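Local coordinates for DUF3218 domain-containing protein (Pseudomonas aeruginosa, PDB 2IGS) that is of unknown function, although its family, DUF3218, is grouped with the lysozyme-like proteins, at residues L148-G153 against N195-G200. Numbering follows the deposited sequence.
Sequences LLVSYG and NTIKSG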
# COMPACT_ATOMS: atom_id res chain seq x y z
N LEU F 148 -4.01 14.01 34.72
CA LEU F 148 -4.29 15.41 34.44
C LEU F 148 -4.06 15.78 32.98
O LEU F 148 -2.99 15.53 32.40
CB LEU F 148 -3.35 16.28 35.29
CG LEU F 148 -3.75 16.81 36.67
CD1 LEU F 148 -5.14 16.38 37.05
CD2 LEU F 148 -2.71 16.46 37.74
N LEU F 149 -5.06 16.44 32.40
CA LEU F 149 -4.93 17.08 31.11
C LEU F 149 -5.13 18.60 31.25
O LEU F 149 -6.24 19.09 31.52
CB LEU F 149 -5.90 16.46 30.10
CG LEU F 149 -5.79 16.99 28.67
CD1 LEU F 149 -4.37 16.74 28.07
CD2 LEU F 149 -6.89 16.35 27.82
N VAL F 150 -4.05 19.36 31.02
CA VAL F 150 -4.04 20.76 31.38
C VAL F 150 -3.92 21.63 30.13
O VAL F 150 -3.16 21.31 29.20
CB VAL F 150 -2.87 21.01 32.41
CG1 VAL F 150 -2.57 22.47 32.60
CG2 VAL F 150 -3.19 20.34 33.72
N SER F 151 -4.67 22.72 30.08
CA SER F 151 -4.61 23.66 28.97
C SER F 151 -4.87 22.97 27.62
O SER F 151 -5.64 22.01 27.53
CB SER F 151 -3.23 24.36 28.94
OG SER F 151 -3.22 25.45 28.04
N TYR F 152 -4.24 23.47 26.57
CA TYR F 152 -4.55 23.02 25.22
C TYR F 152 -3.72 21.80 24.80
O TYR F 152 -2.95 21.83 23.83
CB TYR F 152 -4.39 24.18 24.24
CG TYR F 152 -5.35 25.34 24.49
CD1 TYR F 152 -6.71 25.11 24.74
CD2 TYR F 152 -4.91 26.67 24.43
CE1 TYR F 152 -7.58 26.15 24.94
CE2 TYR F 152 -5.80 27.72 24.63
CZ TYR F 152 -7.13 27.45 24.89
OH TYR F 152 -8.02 28.49 25.07
N GLY F 153 -3.88 20.72 25.55
CA GLY F 153 -3.12 19.50 25.28
C GLY F 153 -1.90 19.17 26.12
O GLY F 153 -1.18 18.20 25.78
N ASN F 195 -6.19 20.33 42.15
CA ASN F 195 -6.73 21.62 42.57
C ASN F 195 -5.76 22.76 42.87
O ASN F 195 -6.10 23.93 42.65
CB ASN F 195 -7.82 21.44 43.61
CG ASN F 195 -9.07 20.89 42.96
OD1 ASN F 195 -9.63 21.54 42.08
ND2 ASN F 195 -9.44 19.65 43.29
N THR F 196 -4.55 22.39 43.30
CA THR F 196 -3.38 23.28 43.32
C THR F 196 -3.08 23.86 41.94
O THR F 196 -2.85 25.07 41.79
CB THR F 196 -2.10 22.53 43.78
OG1 THR F 196 -2.33 21.97 45.07
CG2 THR F 196 -0.93 23.47 43.91
N ILE F 197 -3.04 22.99 40.94
CA ILE F 197 -2.68 23.37 39.58
C ILE F 197 -3.78 24.26 39.02
O ILE F 197 -3.50 25.34 38.50
CB ILE F 197 -2.42 22.13 38.65
CG1 ILE F 197 -1.14 21.39 39.11
CG2 ILE F 197 -2.31 22.58 37.19
CD1 ILE F 197 -0.83 20.09 38.32
N LYS F 198 -5.01 23.82 39.18
CA LYS F 198 -6.15 24.58 38.77
C LYS F 198 -6.12 25.99 39.35
O LYS F 198 -6.22 26.97 38.61
CB LYS F 198 -7.40 23.87 39.23
CG LYS F 198 -8.53 24.13 38.31
CD LYS F 198 -9.76 24.40 39.11
CE LYS F 198 -11.00 24.26 38.28
NZ LYS F 198 -10.94 24.86 36.95
N SER F 199 -6.01 26.08 40.66
CA SER F 199 -6.03 27.37 41.36
C SER F 199 -4.81 28.23 41.07
O SER F 199 -4.94 29.45 41.05
CB SER F 199 -6.15 27.14 42.86
OG SER F 199 -7.38 26.54 43.15
N GLY F 200 -3.66 27.60 40.88
CA GLY F 200 -2.39 28.27 40.60
C GLY F 200 -2.22 28.82 39.19
O GLY F 200 -1.38 29.71 38.95
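Leu148 meets Ile197 in an unusual, probably strained shape: its CD1 is eclipsed with its own CA (chi2 0°), and the other methyl does the touching. Leu148 CD2 and Ile197 CD1 come tip to tip at 4.1 Å. From helix segment 195-200 Ile197 alone makes the contact, its two branches meeting two residues of strand 148-150; Ile197 CG2, on the short branch, lies 4.2 Å from Val150 CG2. With Ile197 CG1 lying beside the backbone N (chi1 -68°) and the outer torsion extended, the long arm reaches the Leu148 end of the strand and leaves CG2 for Val150. Leu148 and Val150 point the same way because they sit two apart on an extended strand; Leu149, between them, turns to the other face, where it packs on Pro125 and on Ser139 of a second subunit. Strand 148-150 is the middle one of a small antiparallel sheet, between 132-134 and 154-155, and one face of that sheet rests here on helix 190-200 in a largely helical protein. Val132 of the neighbouring strand also touches both Val150 and Ile197, and Phe190, Val193 and Phe194 from the earlier part of the helix gather around Leu148. Leu201 and Leu209 also touch Val150; all three touching side chains are buried. Farther round the helix the surface is exposed and polar: Ser199 OG gives a hydrogen bond to Asn195 O, 2.9 Å long and tilted 22° from the carbonyl plane, and the helical N-H of Ser199 uses the same oxygen from the opposite face, giving it two donors.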